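Local coordinates for uncharacterized protein (Thermanaerovibrio acidaminovorans, PDB 3QOO) that is of unknown function but adopts a hot-dog fold and may act as a thioesterase on acyl-CoA substrates, like fluoroacetyl-CoA-specific thioesterases, at residues Thr88-Arg93 with Val100-Ala105; Val69-His74 with Gly115-Val120. All coordinates share one frame; numbering follows the deposited sequence.

Contact 1 (Thr88-Arg93 with Val100-Ala105)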
loop_
_atom_site.group_PDB
_atom_site.type_symbol
_atom_site.label_atom_id
_atom_site.label_comp_id
_atom_site.label_asym_id
_atom_site.label_seq_id
_atom_site.Cartn_x
_atom_site.Cartn_y
_atom_site.Cartn_z
ATOM N N THR A 88 -7.151 6.239 12.267
ATOM C CA THR A 88 -8.184 7.252 12.086
ATOM C C THR A 88 -8.142 7.674 10.627
ATOM O O THR A 88 -7.080 8.103 10.146
ATOM C CB THR A 88 -7.950 8.476 12.973
ATOM O OG1 THR A 88 -7.818 8.060 14.329
ATOM C CG2 THR A 88 -9.131 9.449 12.851
ATOM N N VAL A 89 -9.259 7.486 9.929
ATOM C CA VAL A 89 -9.396 7.887 8.559
ATOM C C VAL A 89 -10.488 8.931 8.436
ATOM O O VAL A 89 -11.566 8.737 8.993
ATOM C CB VAL A 89 -9.633 6.657 7.654
ATOM C CG1 VAL A 89 -9.947 7.066 6.229
ATOM C CG2 VAL A 89 -8.387 5.745 7.672
ATOM N N THR A 90 -10.182 10.011 7.735
ATOM C CA THR A 90 -10.988 11.233 7.729
ATOM C C THR A 90 -11.190 11.741 6.318
ATOM O O THR A 90 -10.237 11.800 5.545
ATOM C CB THR A 90 -10.279 12.355 8.510
ATOM O OG1 THR A 90 -9.952 11.883 9.822
ATOM C CG2 THR A 90 -11.151 13.607 8.610
ATOM N N VAL A 91 -12.399 12.153 5.973
ATOM C CA VAL A 91 -12.646 12.796 4.686
ATOM C C VAL A 91 -11.926 14.140 4.633
ATOM O O VAL A 91 -12.186 15.036 5.463
ATOM C CB VAL A 91 -14.139 12.983 4.410
ATOM C CG1 VAL A 91 -14.346 13.774 3.116
ATOM C CG2 VAL A 91 -14.839 11.615 4.395
ATOM N N ASP A 92 -11.010 14.285 3.681
ATOM C CA ASP A 92 -10.232 15.507 3.508
ATOM C C ASP A 92 -10.904 16.468 2.532
ATOM O O ASP A 92 -11.082 17.650 2.836
ATOM C CB ASP A 92 -8.814 15.157 3.023
ATOM C CG ASP A 92 -7.960 16.379 2.849
ATOM O OD1 ASP A 92 -7.615 16.985 3.881
ATOM O OD2 ASP A 92 -7.655 16.738 1.692
ATOM N N ARG A 93 -11.297 15.946 1.376
ATOM C CA ARG A 93 -11.970 16.744 0.375
ATOM C C ARG A 93 -12.736 15.883 -0.601
ATOM O O ARG A 93 -12.508 14.690 -0.691
ATOM C CB ARG A 93 -11.027 17.661 -0.343
ATOM C CG ARG A 93 -10.068 16.968 -1.190
ATOM C CD ARG A 93 -9.095 17.986 -1.854
ATOM N NE ARG A 93 -8.229 17.367 -2.852
ATOM C CZ ARG A 93 -7.104 16.698 -2.608
ATOM N NH1 ARG A 93 -6.633 16.529 -1.368
ATOM N NH2 ARG A 93 -6.438 16.198 -3.643
ATOM N N VAL A 100 -11.062 12.251 -1.261
ATOM C CA VAL A 100 -9.708 12.043 -0.734
ATOM C C VAL A 100 -9.826 11.985 0.803
ATOM O O VAL A 100 -10.459 12.863 1.413
ATOM C CB VAL A 100 -8.758 13.167 -1.158
ATOM C CG1 VAL A 100 -7.373 12.912 -0.547
ATOM C CG2 VAL A 100 -8.634 13.258 -2.698
ATOM N N LEU A 101 -9.270 10.937 1.384
ATOM C CA LEU A 101 -9.249 10.709 2.806
ATOM C C LEU A 101 -7.828 10.698 3.321
ATOM O O LEU A 101 -6.927 10.191 2.646
ATOM C CB LEU A 101 -9.912 9.369 3.116
ATOM C CG LEU A 101 -11.357 9.265 2.578
ATOM C CD1 LEU A 101 -11.388 8.481 1.272
ATOM C CD2 LEU A 101 -12.267 8.603 3.584
ATOM N N SER A 102 -7.625 11.252 4.512
ATOM C CA SER A 102 -6.361 11.176 5.187
ATOM C C SER A 102 -6.403 10.090 6.264
ATOM O O SER A 102 -7.470 9.665 6.689
ATOM C CB SER A 102 -6.072 12.511 5.820
ATOM O OG SER A 102 -7.034 12.844 6.781
HETATM N N MSE A 103 -5.224 9.656 6.676
HETATM C CA MSE A 103 -5.079 8.575 7.642
HETATM C C MSE A 103 -3.964 8.894 8.610
HETATM O O MSE A 103 -2.907 9.416 8.225
HETATM C CB MSE A 103 -4.765 7.249 6.915
HETATM C CG MSE A 103 -4.624 6.035 7.783
HETATM SE SE MSE A 103 -2.830 5.733 8.483
HETATM C CE MSE A 103 -2.058 4.836 6.917
ATOM N N LYS A 104 -4.200 8.554 9.870
ATOM C CA LYS A 104 -3.175 8.557 10.880
ATOM C C LYS A 104 -3.298 7.287 11.682
ATOM O O LYS A 104 -4.395 6.874 12.031
ATOM C CB LYS A 104 -3.265 9.804 11.789
ATOM C CG LYS A 104 -2.018 10.081 12.626
ATOM C CD LYS A 104 -1.999 11.531 13.095
ATOM C CE LYS A 104 -0.790 11.837 13.973
ATOM N NZ LYS A 104 -0.814 13.274 14.370
ATOM N N ALA A 105 -2.167 6.673 11.948
ATOM C CA ALA A 105 -2.047 5.462 12.743
ATOM C C ALA A 105 -1.159 5.765 13.922
ATOM O O ALA A 105 -0.037 6.238 13.769
ATOM C CB ALA A 105 -1.488 4.319 11.895
HETATM O O HOH W 1 -7.837 15.451 6.483
#
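R93 lays its guanidinium over V100, whose CG2 methyl sits 3.8 Å from R93 CZ and beneath the middle of the flat group. The two side chains run side by side in the same direction. With R93 CG between its own backbone N and carbonyl carbon (chi1 68°), CG itself lies against V100 CB, and the extended chain carries on alongside the valine. In the modelled conformer of D92, one of two, NH1 meets OD2 of this neighbour at 3.2 Å close to the guanidinium plane in a salt bridge, while NE is paired with E95 further along the same strand. In that same conformer D92 OD1 takes a hydrogen bond from a water that also lies 2.7 Å from S102 OG, linking the two strands by a second route.

D92 and R93 both face V100 in a classic beta bulge. V100 O accepts from D92 N at 2.7 Å and from R93 N at 3.2 Å, and V100 N returns a bond to R93 O. Beyond the bulge the pairing is regular antiparallel, with T90–S102 and T88–K104 as hydrogen-bonded pairs. On the opposite face V89 CG1 meets L101 CD2 at 3.8 Å and V89 CG2 meets M103 CG. L101 CD2 also touches V91 CG2. Helix 41-56 covers this face, placing L51 and I55 against V89 and M48 against the selenomethionine M103.

The hairpin is thus two-sided: aliphatic contacts face the helix, whereas on the other face charge pairing and, in one D92 conformer, a water bridge can steady the side chains around the bulge.

Contact 2 (Val69-His74 with Gly115-Val120)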
loop_
_atom_site.group_PDB
_atom_site.type_symbol
_atom_site.label_atom_id
_atom_site.label_comp_id
_atom_site.label_asym_id
_atom_site.label_seq_id
_atom_site.Cartn_x
_atom_site.Cartn_y
_atom_site.Cartn_z
ATOM N N VAL A 69 -8.288 4.627 -6.174
ATOM C CA VAL A 69 -7.460 5.023 -7.332
ATOM C C VAL A 69 -6.058 5.545 -7.025
ATOM O O VAL A 69 -5.222 5.654 -7.942
ATOM C CB VAL A 69 -8.152 6.047 -8.268
ATOM C CG1 VAL A 69 -9.461 5.507 -8.836
ATOM C CG2 VAL A 69 -8.311 7.427 -7.614
ATOM N N ARG A 70 -5.803 5.931 -5.776
ATOM C CA ARG A 70 -4.452 6.282 -5.381
ATOM C C ARG A 70 -4.306 6.168 -3.897
ATOM O O ARG A 70 -5.220 6.591 -3.148
ATOM C CB ARG A 70 -4.162 7.734 -5.811
ATOM C CG ARG A 70 -2.993 8.475 -5.159
ATOM C CD ARG A 70 -2.893 9.853 -5.741
ATOM N NE ARG A 70 -4.036 10.726 -5.451
ATOM C CZ ARG A 70 -4.032 11.696 -4.548
ATOM N NH1 ARG A 70 -2.966 11.930 -3.796
ATOM N NH2 ARG A 70 -5.111 12.445 -4.395
ATOM N N SER A 71 -3.194 5.605 -3.426
ATOM C CA SER A 71 -2.870 5.539 -2.003
ATOM C C SER A 71 -1.444 5.949 -1.769
ATOM O O SER A 71 -0.564 5.680 -2.608
ATOM C CB SER A 71 -3.097 4.144 -1.445
ATOM O OG SER A 71 -4.474 3.801 -1.432
ATOM N N GLU A 72 -1.165 6.548 -0.636
ATOM C CA GLU A 72 0.180 6.894 -0.185
ATOM C C GLU A 72 0.289 6.625 1.288
ATOM O O GLU A 72 -0.665 6.927 2.046
ATOM C CB GLU A 72 0.466 8.361 -0.483
ATOM C CG GLU A 72 1.852 8.827 -0.173
ATOM C CD GLU A 72 2.197 10.186 -0.718
ATOM O OE1 GLU A 72 3.336 10.654 -0.354
ATOM O OE2 GLU A 72 1.287 10.841 -1.378
ATOM N N VAL A 73 1.402 6.054 1.728
ATOM C CA VAL A 73 1.678 5.806 3.135
ATOM C C VAL A 73 3.061 6.316 3.461
ATOM O O VAL A 73 4.009 6.080 2.694
ATOM C CB VAL A 73 1.548 4.291 3.490
ATOM C CG1 VAL A 73 1.942 4.019 4.955
ATOM C CG2 VAL A 73 0.149 3.817 3.215
ATOM N N HIS A 74 3.183 7.008 4.586
ATOM C CA HIS A 74 4.471 7.379 5.168
ATOM C C HIS A 74 4.658 6.631 6.473
ATOM O O HIS A 74 3.840 6.723 7.380
ATOM C CB HIS A 74 4.548 8.879 5.460
ATOM C CG HIS A 74 4.405 9.744 4.254
ATOM N ND1 HIS A 74 4.493 11.124 4.336
ATOM C CD2 HIS A 74 4.158 9.465 2.948
ATOM C CE1 HIS A 74 4.298 11.651 3.136
ATOM N NE2 HIS A 74 4.104 10.664 2.271
ATOM N N GLY A 115 -1.134 8.561 6.044
ATOM C CA GLY A 115 -1.459 8.195 4.700
ATOM C C GLY A 115 -2.529 9.008 4.061
ATOM O O GLY A 115 -3.139 9.868 4.722
ATOM N N LEU A 116 -2.798 8.722 2.793
ATOM C CA LEU A 116 -3.949 9.262 2.134
ATOM C C LEU A 116 -4.448 8.244 1.122
ATOM O O LEU A 116 -3.690 7.406 0.618
ATOM C CB LEU A 116 -3.682 10.563 1.484
ATOM C CG LEU A 116 -2.890 10.592 0.235
ATOM C CD1 LEU A 116 -3.607 9.975 -1.009
ATOM C CD2 LEU A 116 -2.496 12.052 -0.079
ATOM N N GLN A 117 -5.730 8.363 0.784
ATOM C CA GLN A 117 -6.339 7.514 -0.222
ATOM C C GLN A 117 -7.390 8.302 -0.987
ATOM O O GLN A 117 -8.230 8.983 -0.374
ATOM C CB GLN A 117 -6.936 6.268 0.401
ATOM C CG GLN A 117 -7.456 5.250 -0.638
ATOM C CD GLN A 117 -7.779 3.937 0.003
ATOM O OE1 GLN A 117 -8.942 3.655 0.310
ATOM N NE2 GLN A 117 -6.744 3.129 0.259
ATOM N N GLU A 118 -7.353 8.232 -2.309
ATOM C CA GLU A 118 -8.366 8.788 -3.164
ATOM C C GLU A 118 -9.209 7.634 -3.665
ATOM O O GLU A 118 -8.660 6.665 -4.185
ATOM C CB GLU A 118 -7.750 9.534 -4.325
ATOM C CG GLU A 118 -8.747 10.140 -5.312
ATOM C CD GLU A 118 -8.100 10.793 -6.488
ATOM O OE1 GLU A 118 -6.904 11.143 -6.408
ATOM O OE2 GLU A 118 -8.811 10.938 -7.506
ATOM N N ARG A 119 -10.523 7.758 -3.518
ATOM C CA ARG A 119 -11.454 6.725 -3.999
ATOM C C ARG A 119 -12.465 7.374 -4.957
ATOM O O ARG A 119 -12.793 8.564 -4.819
ATOM C CB ARG A 119 -12.199 6.077 -2.818
ATOM C CG ARG A 119 -11.262 5.452 -1.803
ATOM C CD ARG A 119 -11.953 4.601 -0.741
ATOM N NE ARG A 119 -12.584 3.413 -1.295
ATOM C CZ ARG A 119 -11.945 2.301 -1.639
ATOM N NH1 ARG A 119 -10.620 2.150 -1.417
ATOM N NH2 ARG A 119 -12.631 1.315 -2.208
ATOM N N VAL A 120 -12.924 6.590 -5.916
ATOM C CA VAL A 120 -13.899 7.016 -6.906
ATOM C C VAL A 120 -15.202 6.256 -6.695
ATOM O O VAL A 120 -15.199 5.078 -6.376
ATOM C CB VAL A 120 -13.375 6.858 -8.371
ATOM C CG1 VAL A 120 -13.061 5.385 -8.732
ATOM C CG2 VAL A 120 -14.345 7.453 -9.383
#
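V69-H74 and G115-V120 run antiparallel, their axes at 178° and 4.7 Å apart at the closest. R70–E118 and E72–L116 are the hydrogen-bonded pairs, S71–Q117 and V73–G115 the non-hydrogen-bonded ones. At one end V69 and R70 both face E118 in a classic beta bulge: V69 N donates to E118 O at 2.9 Å, whereas the bond from R70 N to the same oxygen is weak.

R70 grips E118 side-on, with NE (3.1 Å) and NH2 (3.0 Å) converging on the single oxygen OE1. This oxygen lies in the guanidinium plane, yet the carboxylate is turned 76° from that plane. A bend at chi3 (65°) sets NE for the grip, and L116 CD1 lies over a guanidinium face, 3.5 Å from NH1. E118 OE2 has its own salt bridge to R98, so the carboxylate is shared between two arginines and is probably kept ionised. On this same face, within V69-H74, E72 OE1 accepts H74 NE2 at 2.7 Å; OE1 lies close to the imidazole plane, whereas NE2 stands above the plane of the carboxylate.

In this hot-dog sheet, strand 64-75 is outermost within the chain, but its residues R70 to H74 pair antiparallel with a strand of the second subunit, carrying the sheet across the dimer interface.

The opposite face, toward helix 41-56, holds a buried polar pair. Q117 NE2 donates to S71 OG at 2.9 Å and also bonds T49 of that helix, while Q117 OE1 receives R119 NH1 from above its carbonyl plane.

Contacts 1 and 2 lie side by side in one antiparallel sheet, their centres about 9 Å apart. Its order is 15-21, 84-95, 98-107, 110-123, 64-75, so the inner strands of the two pairs are neighbours. Probable backbone hydrogen bonds from L101 N to Q117 O and from M103 N to G115 O join them, and V100 packs near R70. Along the chain, contact 1 is a local hairpin nested inside the long connection closed by contact 2. Helix 41-56 packs against both, as expected of a hot-dog fold. Contact 2 borders the second subunit, whereas no other chain touches contact 1, which lies on the side of the sheet away from that interface, next to strand 15-21.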